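PDB 3ELZ: ileal bile acid-binding protein from Danio rerio, which binds cholate and probably serves as an intracellular carrier of bile acids, and perhaps fatty acids, in the cytoplasm. Local coordinates for residues 10-15 / 127-132; 67-72 / 87-92; 100-105 / 115-120. All blocks are in the same frame, centred on the assembly; numbering follows the deposited sequence.

Contact 1: residues 10-15 / 127-132; sequences WETESQ and LVRTSK. With CHD (cholic acid), chain E.
Gln15 and Arg129 run alongside each other and point the same way on the face of the sheet that meets the ligand, their amide and guanidinium planes turned 45° apart. They sit where the first and last strands of the fatty-acid-binding-protein barrel pair antiparallel, next to a classic beta bulge. There Thr130 O accepts two backbone N-H groups at once, from Glu13 N at 2.9 Å and more weakly from Ser14 N at 3.3 Å. The bulge shifts the register by one residue, yet the two faces of the sheet stay matched. The amide end of Gln15 also crosses Leu127 at a slant, with NE2 3.5 Å from Leu127 CD2. Thr12 crosses the arginine chain nearly at right angles, its OG1 4.0 Å from Arg129 CD. A bend at chi3 (-108°) turns the guanidinium toward cholate, where NH2 of Arg129 makes a weak hydrogen bond of 3.3 Å to O7, lying in plane at the edge, while the steroid's O3 sits over one face. Besides the ligand hydroxyl, NH1 has a long, weak ion pair with Glu114. On the opposite face of the sheet, Glu11 and Lys132 lie side by side in a long salt bridge (OE1 to NZ, 4.0 Å), whereas the carboxylate of Glu13, which crosses Lys132 steeply, pairs with Lys111. Trp10 brings the CE3 edge of its indole to Ser131 O, and its NE1 bonds to Phe6 O. Beside the bulge, one water joins Ser14 OG, Thr130 OG1 and Val128 O, donating to the last at 2.9 Å.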
loop_
_atom_site.group_PDB
_atom_site.type_symbol
_atom_site.label_atom_id
_atom_site.label_comp_id
_atom_site.label_asym_id
_atom_site.label_seq_id
_atom_site.Cartn_x
_atom_site.Cartn_y
_atom_site.Cartn_z
ATOM N N TRP A 10 -9.940 -6.795 3.357
ATOM C CA TRP A 10 -9.368 -7.253 2.081
ATOM C C TRP A 10 -8.173 -8.181 2.301
ATOM O O TRP A 10 -7.455 -8.037 3.286
ATOM C CB TRP A 10 -8.927 -6.061 1.237
ATOM C CG TRP A 10 -9.991 -5.034 1.014
ATOM C CD1 TRP A 10 -10.346 -4.020 1.862
ATOM C CD2 TRP A 10 -10.829 -4.905 -0.141
ATOM N NE1 TRP A 10 -11.359 -3.275 1.310
ATOM C CE2 TRP A 10 -11.673 -3.794 0.080
ATOM C CE3 TRP A 10 -10.955 -5.626 -1.338
ATOM C CZ2 TRP A 10 -12.631 -3.382 -0.856
ATOM C CZ3 TRP A 10 -11.906 -5.217 -2.269
ATOM C CH2 TRP A 10 -12.728 -4.106 -2.023
ATOM N N GLU A 11 -7.961 -9.121 1.381
ATOM C CA GLU A 11 -6.863 -10.088 1.505
ATOM C C GLU A 11 -6.082 -10.236 0.199
ATOM O O GLU A 11 -6.678 -10.383 -0.867
ATOM C CB GLU A 11 -7.392 -11.452 1.971
ATOM C CG GLU A 11 -6.293 -12.473 2.281
ATOM C CD GLU A 11 -6.833 -13.788 2.828
ATOM O OE1 GLU A 11 -7.657 -14.435 2.146
ATOM O OE2 GLU A 11 -6.420 -14.179 3.943
ATOM N N THR A 12 -4.754 -10.205 0.288
ATOM C CA THR A 12 -3.901 -10.314 -0.899
ATOM C C THR A 12 -4.192 -11.617 -1.659
ATOM O O THR A 12 -4.296 -12.690 -1.055
ATOM C CB THR A 12 -2.384 -10.211 -0.551
ATOM O OG1 THR A 12 -2.120 -8.966 0.106
ATOM C CG2 THR A 12 -1.515 -10.269 -1.820
ATOM N N GLU A 13 -4.349 -11.509 -2.976
ATOM C CA GLU A 13 -4.470 -12.690 -3.822
ATOM C C GLU A 13 -3.367 -12.777 -4.879
ATOM O O GLU A 13 -3.006 -13.875 -5.296
ATOM C CB GLU A 13 -5.869 -12.795 -4.454
ATOM C CG GLU A 13 -6.253 -11.639 -5.379
ATOM C CD GLU A 13 -7.438 -11.953 -6.278
ATOM O OE1 GLU A 13 -8.113 -12.975 -6.067
ATOM O OE2 GLU A 13 -7.696 -11.168 -7.208
ATOM N N SER A 14 -2.835 -11.632 -5.314
ATOM C CA SER A 14 -1.704 -11.621 -6.254
ATOM C C SER A 14 -0.754 -10.440 -6.060
ATOM O O SER A 14 -1.154 -9.374 -5.592
ATOM C CB SER A 14 -2.182 -11.704 -7.717
ATOM O OG SER A 14 -2.760 -10.489 -8.165
ATOM N N GLN A 15 0.514 -10.669 -6.391
ATOM C CA GLN A 15 1.532 -9.627 -6.463
ATOM C C GLN A 15 2.305 -9.787 -7.768
ATOM O O GLN A 15 2.980 -10.802 -7.982
ATOM C CB GLN A 15 2.519 -9.710 -5.291
ATOM C CG GLN A 15 1.886 -9.725 -3.925
ATOM C CD GLN A 15 2.765 -9.108 -2.868
ATOM O OE1 GLN A 15 3.183 -9.777 -1.930
ATOM N NE2 GLN A 15 3.056 -7.828 -3.018
ATOM N N LEU A 127 5.165 -2.465 -8.741
ATOM C CA LEU A 127 4.504 -3.592 -8.099
ATOM C C LEU A 127 2.999 -3.332 -8.128
ATOM O O LEU A 127 2.554 -2.244 -7.764
ATOM C CB LEU A 127 4.978 -3.742 -6.638
ATOM C CG LEU A 127 4.821 -5.102 -5.929
ATOM C CD1 LEU A 127 5.771 -5.224 -4.750
ATOM C CD2 LEU A 127 3.397 -5.348 -5.454
ATOM N N VAL A 128 2.229 -4.327 -8.575
ATOM C CA VAL A 128 0.769 -4.284 -8.499
ATOM C C VAL A 128 0.275 -5.378 -7.565
ATOM O O VAL A 128 0.426 -6.574 -7.837
ATOM C CB VAL A 128 0.080 -4.424 -9.891
ATOM C CG1 VAL A 128 -1.452 -4.395 -9.744
ATOM C CG2 VAL A 128 0.523 -3.334 -10.831
ATOM N N ARG A 129 -0.316 -4.956 -6.457
ATOM C CA ARG A 129 -0.828 -5.872 -5.460
ATOM C C ARG A 129 -2.355 -5.857 -5.542
ATOM O O ARG A 129 -2.981 -4.800 -5.489
ATOM C CB ARG A 129 -0.324 -5.445 -4.083
ATOM C CG ARG A 129 -0.610 -6.418 -2.968
ATOM C CD ARG A 129 -0.667 -5.659 -1.659
ATOM N NE ARG A 129 0.472 -5.907 -0.796
ATOM C CZ ARG A 129 0.856 -5.103 0.189
ATOM N NH1 ARG A 129 0.203 -3.970 0.434
ATOM N NH2 ARG A 129 1.902 -5.442 0.932
ATOM N N THR A 130 -2.953 -7.025 -5.730
ATOM C CA THR A 130 -4.413 -7.119 -5.826
ATOM C C THR A 130 -4.982 -7.888 -4.631
ATOM O O THR A 130 -4.461 -8.940 -4.254
ATOM C CB THR A 130 -4.858 -7.743 -7.167
ATOM O OG1 THR A 130 -4.138 -7.123 -8.249
ATOM C CG2 THR A 130 -6.377 -7.574 -7.381
ATOM N N SER A 131 -6.038 -7.343 -4.030
ATOM C CA SER A 131 -6.655 -7.942 -2.848
ATOM C C SER A 131 -8.142 -8.168 -3.065
ATOM O O SER A 131 -8.845 -7.283 -3.554
ATOM C CB SER A 131 -6.456 -7.061 -1.599
ATOM O OG SER A 131 -5.114 -7.066 -1.140
ATOM N N LYS A 132 -8.615 -9.349 -2.687
ATOM C CA LYS A 132 -10.038 -9.659 -2.757
ATOM C C LYS A 132 -10.735 -9.370 -1.435
ATOM O O LYS A 132 -10.135 -9.488 -0.365
ATOM C CB LYS A 132 -10.285 -11.105 -3.213
ATOM C CG LYS A 132 -9.721 -12.187 -2.299
ATOM C CD LYS A 132 -10.147 -13.571 -2.772
ATOM C CE LYS A 132 -9.579 -14.668 -1.886
ATOM N NZ LYS A 132 -10.418 -14.928 -0.678
HETATM C C1 CHD E . 8.013 -4.371 -0.011
HETATM C C2 CHD E . 6.853 -4.699 -0.961
HETATM C C3 CHD E . 5.725 -3.677 -0.786
HETATM O O3 CHD E . 4.657 -4.013 -1.650
HETATM C C4 CHD E . 5.212 -3.738 0.657
HETATM C C5 CHD E . 6.362 -3.410 1.651
HETATM C C6 CHD E . 5.827 -3.380 3.124
HETATM C C7 CHD E . 5.573 -4.792 3.698
HETATM O O7 CHD E . 4.352 -5.372 3.160
HETATM C C8 CHD E . 6.810 -5.713 3.513
HETATM C C9 CHD E . 7.324 -5.747 2.044
HETATM C C10 CHD E . 7.616 -4.320 1.475
HETATM C C11 CHD E . 8.500 -6.741 1.830
HETATM C C12 CHD E . 8.254 -8.124 2.480
HETATM O O12 CHD E . 7.281 -8.850 1.706
HETATM C C13 CHD E . 7.824 -8.014 3.962
HETATM C C14 CHD E . 6.569 -7.151 4.032
HETATM C C15 CHD E . 6.167 -7.302 5.503
HETATM C C16 CHD E . 6.298 -8.818 5.705
HETATM C C17 CHD E . 7.185 -9.318 4.537
HETATM C C18 CHD E . 8.980 -7.461 4.842
HETATM C C19 CHD E . 8.777 -3.662 2.234
HETATM C C20 CHD E . 8.147 -10.441 5.006
HETATM C C21 CHD E . 9.192 -10.847 3.947
HETATM C C22 CHD E . 7.339 -11.668 5.442
HETATM C C23 CHD E . 8.005 -12.373 6.615
HETATM O O25 CHD E . 7.617 -14.168 8.120
HETATM C C24 CHD E . 7.264 -13.647 7.035
HETATM O O26 CHD E . 6.366 -14.071 6.271
HETATM O O HOH W 1 -4.754 -6.718 1.718
HETATM O O HOH W 2 -1.903 -8.090 -8.727
#

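Contact 2: residues 67-72 / 87-92; sequences FIVGKE and VSMEGG. With CHD (cholic acid), chain D.
The Phe67 ring meets Val87 and a cholate molecule through different atoms: its CD2 lies 4.0 Å from Val87 CG2, and its CE1 lies 3.6 Å from the C19 methyl of the steroid. The ring of Phe51 meets it with the planes only about 10° apart. Val87 crosses the phenyl group at about a right angle, and its CG2 also reaches C1 of the same cholate at 3.5 Å, so phenyl and isopropyl groups together form an apolar wall of the binding cavity. The other flat group of note is the carboxylate of Glu90, which receives Ser88 OG at 2.6 Å on the anti lone pair of OE2.

A type II beta turn from Ile68 to Lys71 leads the chain from edge strand 61-68 toward the other edge strand, 73-76, at one end of the gap known in fatty-acid-binding proteins, and the turn reaches over to strand 82-90. Gly70, with the positive phi (86°) of the turn's third position, sends its N-H to Val87 O (2.8 Å from N), nearly along the C=O axis. This is the one direct hydrogen bond across the segments. A water adds a bridge, donating to Ile68 O and accepting from Val87 N. Val69 has CG1 anti to its backbone N (chi1 171°), set against Met89 CB at 3.8 Å, while the methionine chain bends away at chi2 and chi3 and touches Leu94.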
loop_
_atom_site.group_PDB
_atom_site.type_symbol
_atom_site.label_atom_id
_atom_site.label_comp_id
_atom_site.label_asym_id
_atom_site.label_seq_id
_atom_site.Cartn_x
_atom_site.Cartn_y
_atom_site.Cartn_z
ATOM N N PHE A 67 -5.549 9.201 7.928
ATOM C CA PHE A 67 -5.338 10.374 7.104
ATOM C C PHE A 67 -6.631 10.953 6.550
ATOM O O PHE A 67 -7.649 10.261 6.414
ATOM C CB PHE A 67 -4.348 10.060 5.961
ATOM C CG PHE A 67 -4.842 9.013 4.994
ATOM C CD1 PHE A 67 -4.598 7.658 5.227
ATOM C CD2 PHE A 67 -5.548 9.379 3.856
ATOM C CE1 PHE A 67 -5.064 6.684 4.335
ATOM C CE2 PHE A 67 -6.009 8.409 2.956
ATOM C CZ PHE A 67 -5.761 7.064 3.198
ATOM N N ILE A 68 -6.560 12.243 6.241
ATOM C CA ILE A 68 -7.619 12.987 5.584
ATOM C C ILE A 68 -7.045 13.386 4.237
ATOM O O ILE A 68 -5.902 13.843 4.150
ATOM C CB ILE A 68 -8.055 14.237 6.415
ATOM C CG1 ILE A 68 -8.771 13.818 7.701
ATOM C CG2 ILE A 68 -8.981 15.175 5.618
ATOM C CD1 ILE A 68 -7.855 13.428 8.825
ATOM N N VAL A 69 -7.830 13.159 3.194
ATOM C CA VAL A 69 -7.487 13.536 1.834
ATOM C C VAL A 69 -7.152 15.023 1.761
ATOM O O VAL A 69 -7.953 15.858 2.162
ATOM C CB VAL A 69 -8.665 13.226 0.866
ATOM C CG1 VAL A 69 -8.405 13.814 -0.527
ATOM C CG2 VAL A 69 -8.904 11.731 0.784
ATOM N N GLY A 70 -5.957 15.332 1.259
ATOM C CA GLY A 70 -5.564 16.701 0.943
ATOM C C GLY A 70 -4.987 17.480 2.103
ATOM O O GLY A 70 -4.666 18.650 1.967
ATOM N N LYS A 71 -4.865 16.827 3.249
ATOM C CA LYS A 71 -4.339 17.455 4.453
ATOM C C LYS A 71 -3.093 16.703 4.887
ATOM O O LYS A 71 -3.038 15.476 4.766
ATOM C CB LYS A 71 -5.387 17.437 5.573
ATOM C CG LYS A 71 -6.694 18.179 5.242
ATOM C CD LYS A 71 -6.441 19.619 4.787
ATOM C CE LYS A 71 -7.707 20.278 4.242
ATOM N NZ LYS A 71 -7.387 21.483 3.420
ATOM N N GLU A 72 -2.087 17.433 5.366
ATOM C CA GLU A 72 -0.883 16.809 5.914
ATOM C C GLU A 72 -1.241 15.851 7.042
ATOM O O GLU A 72 -1.897 16.241 8.018
ATOM C CB GLU A 72 0.099 17.867 6.414
ATOM C CG GLU A 72 1.332 17.303 7.108
ATOM C CD GLU A 72 2.281 18.394 7.575
ATOM O OE1 GLU A 72 1.834 19.296 8.310
ATOM O OE2 GLU A 72 3.473 18.353 7.198
ATOM N N VAL A 87 -2.098 12.952 0.796
ATOM C CA VAL A 87 -2.756 12.027 -0.125
ATOM C C VAL A 87 -3.879 12.741 -0.905
ATOM O O VAL A 87 -4.730 13.406 -0.310
ATOM C CB VAL A 87 -3.361 10.814 0.637
ATOM C CG1 VAL A 87 -3.909 9.767 -0.324
ATOM C CG2 VAL A 87 -2.334 10.192 1.607
ATOM N N SER A 88 -3.854 12.608 -2.233
ATOM C CA SER A 88 -4.917 13.124 -3.101
ATOM C C SER A 88 -5.915 12.025 -3.469
ATOM O O SER A 88 -5.618 10.832 -3.369
ATOM C CB SER A 88 -4.339 13.753 -4.372
ATOM O OG SER A 88 -3.931 12.770 -5.317
ATOM N N MET A 89 -7.103 12.447 -3.889
ATOM C CA MET A 89 -8.137 11.540 -4.351
ATOM C C MET A 89 -8.514 12.021 -5.734
ATOM O O MET A 89 -9.074 13.104 -5.892
ATOM C CB MET A 89 -9.338 11.585 -3.418
ATOM C CG MET A 89 -9.766 10.227 -2.885
ATOM S SD MET A 89 -10.442 9.109 -4.124
ATOM C CE MET A 89 -11.883 10.021 -4.665
ATOM N N GLU A 90 -8.169 11.225 -6.738
ATOM C CA GLU A 90 -8.291 11.646 -8.123
ATOM C C GLU A 90 -8.790 10.484 -8.974
ATOM O O GLU A 90 -8.066 9.510 -9.189
ATOM C CB GLU A 90 -6.934 12.143 -8.643
ATOM C CG GLU A 90 -6.341 13.331 -7.875
ATOM C CD GLU A 90 -5.032 13.816 -8.462
ATOM O OE1 GLU A 90 -5.021 14.204 -9.651
ATOM O OE2 GLU A 90 -4.017 13.811 -7.731
ATOM N N GLY A 91 -10.029 10.591 -9.446
ATOM C CA GLY A 91 -10.659 9.529 -10.229
ATOM C C GLY A 91 -10.871 8.249 -9.434
ATOM O O GLY A 91 -10.712 7.145 -9.963
ATOM N N GLY A 92 -11.237 8.406 -8.163
ATOM C CA GLY A 92 -11.451 7.275 -7.268
ATOM C C GLY A 92 -10.169 6.660 -6.731
ATOM O O GLY A 92 -10.219 5.723 -5.941
HETATM C C1 CHD D . -1.457 6.890 1.010
HETATM C C2 CHD D . -1.546 6.355 -0.430
HETATM C C3 CHD D . -2.794 5.501 -0.633
HETATM O O3 CHD D . -2.715 4.931 -1.938
HETATM C C4 CHD D . -2.920 4.380 0.422
HETATM C C5 CHD D . -2.704 4.885 1.881
HETATM C C6 CHD D . -2.751 3.684 2.859
HETATM C C7 CHD D . -1.422 2.904 2.990
HETATM O O7 CHD D . -1.293 1.969 1.917
HETATM C C8 CHD D . -0.167 3.807 3.083
HETATM C C9 CHD D . -0.164 4.935 2.009
HETATM C C10 CHD D . -1.446 5.803 2.085
HETATM C C11 CHD D . 1.146 5.792 1.999
HETATM C C12 CHD D . 2.424 4.934 1.986
HETATM O O12 CHD D . 2.583 4.317 0.707
HETATM C C13 CHD D . 2.411 3.868 3.099
HETATM C C14 CHD D . 1.127 3.001 2.955
HETATM C C15 CHD D . 1.351 1.889 3.986
HETATM C C16 CHD D . 2.849 1.576 3.809
HETATM C C17 CHD D . 3.407 2.708 2.880
HETATM C C18 CHD D . 2.567 4.543 4.492
HETATM C C19 CHD D . -1.525 6.506 3.466
HETATM C C20 CHD D . 4.911 2.995 3.138
HETATM C C21 CHD D . 5.548 4.177 2.373
HETATM C C22 CHD D . 5.707 1.735 2.861
HETATM C C23 CHD D . 6.454 1.457 4.163
HETATM O O25 CHD D . 7.232 -0.715 4.258
HETATM C C24 CHD D . 6.271 0.013 4.563
HETATM O O26 CHD D . 5.201 -0.320 5.153
HETATM O O HOH W 3 -3.491 13.055 3.338
#

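Contact 3: residues 100-105 / 115-120; sequences KYQQTT and TSTASG. With CHD (cholic acid), chain D; CHD (cholic acid), chain G.
Gln103 and Ser116 pack closely on the buried face, the serine OG lying 3.5 Å from Gln103 CG. Next to them the Tyr101 ring meets two bile acids, one over a face and one at the edge. C19 of the first cholate lies over the face, offset toward the rim, while O12 of the second reaches the edge in plane and hydrogen-bonds Tyr101 OH at 2.8 Å. A water, also in the ring plane, links the same phenol oxygen to Ser116 OG at 2.7 Å from the latter, so these two bonds tie the phenol to both ligand and partner strand. The trans setting of chi1 (-166°) in Gln103 carries its extended chain along this face to the second cholate, where NE2 lies 2.6 Å from O12 and gives a weak bond to O7.

The strands form a beta hairpin of the barrel, their short axes almost exactly antiparallel at 176°. Gln102 and Thr117 exchange two backbone bonds, each 2.8 Å from N to O and each in the carbonyl plane; Thr104 and Thr115 exchange another pair. The opposite face is looser: the side chains of Gln102 and Thr117 approach only to 4.3 Å, CB to CB, and the glutamine's end swings away. Where the end of the exposed Lys100 side chain leads away from the partner strand, Ser119 N reaches Lys100 O at 3.0 Å from 52° above the carbonyl plane.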
loop_
_atom_site.group_PDB
_atom_site.type_symbol
_atom_site.label_atom_id
_atom_site.label_comp_id
_atom_site.label_asym_id
_atom_site.label_seq_id
_atom_site.Cartn_x
_atom_site.Cartn_y
_atom_site.Cartn_z
ATOM N N LYS A 100 11.060 9.697 -5.823
ATOM C CA LYS A 100 11.468 8.283 -5.827
ATOM C C LYS A 100 10.366 7.270 -5.497
ATOM O O LYS A 100 10.655 6.083 -5.363
ATOM C CB LYS A 100 12.693 8.057 -4.907
ATOM C CG LYS A 100 13.940 8.871 -5.295
ATOM C CD LYS A 100 14.955 8.992 -4.135
ATOM C CE LYS A 100 14.378 9.795 -2.940
ATOM N NZ LYS A 100 15.381 10.239 -1.917
ATOM N N TYR A 101 9.117 7.727 -5.384
ATOM C CA TYR A 101 8.024 6.878 -4.912
ATOM C C TYR A 101 6.620 7.412 -5.175
ATOM O O TYR A 101 6.311 8.584 -4.930
ATOM C CB TYR A 101 8.176 6.595 -3.424
ATOM C CG TYR A 101 7.143 5.653 -2.829
ATOM C CD1 TYR A 101 6.080 6.152 -2.072
ATOM C CD2 TYR A 101 7.251 4.268 -2.983
ATOM C CE1 TYR A 101 5.142 5.312 -1.494
ATOM C CE2 TYR A 101 6.310 3.405 -2.404
ATOM C CZ TYR A 101 5.260 3.944 -1.660
ATOM O OH TYR A 101 4.330 3.129 -1.071
ATOM N N GLN A 102 5.765 6.512 -5.644
ATOM C CA GLN A 102 4.384 6.828 -5.916
ATOM C C GLN A 102 3.553 5.601 -5.557
ATOM O O GLN A 102 3.924 4.477 -5.877
ATOM C CB GLN A 102 4.260 7.278 -7.381
ATOM C CG GLN A 102 3.024 6.889 -8.149
ATOM C CD GLN A 102 1.960 7.940 -8.091
ATOM O OE1 GLN A 102 1.580 8.383 -7.006
ATOM N NE2 GLN A 102 1.460 8.347 -9.255
ATOM N N GLN A 103 2.468 5.814 -4.818
ATOM C CA GLN A 103 1.523 4.745 -4.569
ATOM C C GLN A 103 0.123 5.206 -4.882
ATOM O O GLN A 103 -0.311 6.274 -4.454
ATOM C CB GLN A 103 1.605 4.167 -3.147
ATOM C CG GLN A 103 0.851 2.809 -3.020
ATOM C CD GLN A 103 0.763 2.272 -1.589
ATOM O OE1 GLN A 103 0.839 1.059 -1.363
ATOM N NE2 GLN A 103 0.603 3.168 -0.624
ATOM N N THR A 104 -0.563 4.378 -5.657
ATOM C CA THR A 104 -1.944 4.582 -5.987
ATOM C C THR A 104 -2.744 3.393 -5.457
ATOM O O THR A 104 -2.281 2.260 -5.497
ATOM C CB THR A 104 -2.117 4.710 -7.507
ATOM O OG1 THR A 104 -1.581 5.972 -7.939
ATOM C CG2 THR A 104 -3.564 4.647 -7.871
ATOM N N THR A 105 -3.931 3.656 -4.932
ATOM C CA THR A 105 -4.845 2.576 -4.588
ATOM C C THR A 105 -6.256 2.920 -5.042
ATOM O O THR A 105 -6.727 4.027 -4.810
ATOM C CB THR A 105 -4.833 2.180 -3.076
ATOM O OG1 THR A 105 -5.579 3.128 -2.316
ATOM C CG2 THR A 105 -3.436 2.088 -2.520
ATOM N N THR A 115 -0.942 -0.038 -6.626
ATOM C CA THR A 115 0.175 0.100 -7.567
ATOM C C THR A 115 1.238 1.021 -6.977
ATOM O O THR A 115 0.989 2.223 -6.766
ATOM C CB THR A 115 -0.309 0.648 -8.932
ATOM O OG1 THR A 115 -1.460 -0.093 -9.353
ATOM C CG2 THR A 115 0.781 0.570 -9.998
ATOM N N SER A 116 2.413 0.446 -6.716
ATOM C CA SER A 116 3.571 1.185 -6.213
ATOM C C SER A 116 4.651 1.337 -7.279
ATOM O O SER A 116 4.968 0.398 -7.991
ATOM C CB SER A 116 4.174 0.499 -4.983
ATOM O OG SER A 116 3.218 0.396 -3.942
ATOM N N THR A 117 5.225 2.532 -7.350
ATOM C CA THR A 117 6.290 2.829 -8.279
ATOM C C THR A 117 7.440 3.457 -7.493
ATOM O O THR A 117 7.272 4.504 -6.882
ATOM C CB THR A 117 5.789 3.759 -9.410
ATOM O OG1 THR A 117 4.600 3.201 -9.971
ATOM C CG2 THR A 117 6.821 3.902 -10.511
ATOM N N ALA A 118 8.586 2.785 -7.489
ATOM C CA ALA A 118 9.803 3.302 -6.851
ATOM C C ALA A 118 10.920 3.504 -7.868
ATOM O O ALA A 118 11.080 2.702 -8.790
ATOM C CB ALA A 118 10.261 2.374 -5.748
ATOM N N SER A 119 11.688 4.578 -7.695
ATOM C CA SER A 119 12.820 4.875 -8.575
ATOM C C SER A 119 14.144 4.598 -7.866
ATOM O O SER A 119 14.231 4.696 -6.642
ATOM C CB SER A 119 12.789 6.334 -9.048
ATOM O OG SER A 119 11.456 6.788 -9.275
ATOM N N GLY A 120 15.164 4.256 -8.650
ATOM C CA GLY A 120 16.525 4.042 -8.153
ATOM C C GLY A 120 17.576 4.235 -9.237
ATOM O O GLY A 120 17.299 4.815 -10.295
HETATM C C1 CHD D . -1.457 6.890 1.010
HETATM C C2 CHD D . -1.546 6.355 -0.430
HETATM C C3 CHD D . -2.794 5.501 -0.633
HETATM O O3 CHD D . -2.715 4.931 -1.938
HETATM C C4 CHD D . -2.920 4.380 0.422
HETATM C C5 CHD D . -2.704 4.885 1.881
HETATM C C6 CHD D . -2.751 3.684 2.859
HETATM C C7 CHD D . -1.422 2.904 2.990
HETATM O O7 CHD D . -1.293 1.969 1.917
HETATM C C8 CHD D . -0.167 3.807 3.083
HETATM C C9 CHD D . -0.164 4.935 2.009
HETATM C C10 CHD D . -1.446 5.803 2.085
HETATM C C11 CHD D . 1.146 5.792 1.999
HETATM C C12 CHD D . 2.424 4.934 1.986
HETATM O O12 CHD D . 2.583 4.317 0.707
HETATM C C13 CHD D . 2.411 3.868 3.099
HETATM C C14 CHD D . 1.127 3.001 2.955
HETATM C C15 CHD D . 1.351 1.889 3.986
HETATM C C16 CHD D . 2.849 1.576 3.809
HETATM C C17 CHD D . 3.407 2.708 2.880
HETATM C C18 CHD D . 2.567 4.543 4.492
HETATM C C19 CHD D . -1.525 6.506 3.466
HETATM C C20 CHD D . 4.911 2.995 3.138
HETATM C C21 CHD D . 5.548 4.177 2.373
HETATM C C22 CHD D . 5.707 1.735 2.861
HETATM C C23 CHD D . 6.454 1.457 4.163
HETATM O O25 CHD D . 7.232 -0.715 4.258
HETATM C C24 CHD D . 6.271 0.013 4.563
HETATM O O26 CHD D . 5.201 -0.320 5.153
HETATM C C1 CHD G . 10.332 4.971 -0.721
HETATM C C2 CHD G . 11.638 5.286 -1.476
HETATM C C3 CHD G . 12.301 4.015 -1.998
HETATM O O3 CHD G . 13.541 4.362 -2.593
HETATM C C4 CHD G . 12.586 3.062 -0.837
HETATM C C5 CHD G . 11.303 2.701 -0.047
HETATM C C6 CHD G . 11.675 1.716 1.098
HETATM C C7 CHD G . 12.290 2.411 2.334
HETATM O O7 CHD G . 13.629 2.857 2.032
HETATM C C8 CHD G . 11.397 3.571 2.838
HETATM C C9 CHD G . 11.098 4.590 1.686
HETATM C C10 CHD G . 10.449 3.936 0.424
HETATM C C11 CHD G . 10.357 5.875 2.177
HETATM C C12 CHD G . 11.050 6.500 3.406
HETATM O O12 CHD G . 12.350 6.973 3.007
HETATM C C13 CHD G . 11.141 5.485 4.581
HETATM C C14 CHD G . 11.989 4.298 4.083
HETATM C C15 CHD G . 12.156 3.473 5.364
HETATM C C16 CHD G . 12.600 4.566 6.352
HETATM C C17 CHD G . 12.064 5.916 5.779
HETATM C C18 CHD G . 9.728 5.072 5.056
HETATM C C19 CHD G . 9.003 3.445 0.706
HETATM C C20 CHD G . 11.471 6.833 6.908
HETATM C C21 CHD G . 10.942 8.170 6.355
HETATM C C22 CHD G . 12.463 7.084 8.084
HETATM C C23 CHD G . 11.956 8.127 9.118
HETATM O O25 CHD G . 11.388 7.674 11.412
HETATM C C24 CHD G . 12.336 7.841 10.593
HETATM O O26 CHD G . 13.562 7.818 10.877
HETATM O O HOH W 4 4.572 0.281 -1.598
#

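From the N terminus, 10-15 opens contact 1, which closes only when the chain reaches 127-132 and joins the first barrel strand to the last. The other two contacts fall within that long loop and follow one another without crossing. Contact 2 closes the shorter loop from 67-72 to 87-92, where the turn after edge strand 61-68 meets strand 82-90, and contact 3 then pairs the arms of a later hairpin. Contacts 1 and 2 lie on opposite sides of the chain's centre, about 22 Å between centres. Contacts 1 and 3 touch through adjacent strands, with Leu127 O 2.9 Å from Ser116 N in a probable hydrogen bond. Contacts 2 and 3 do not touch but share one cholate.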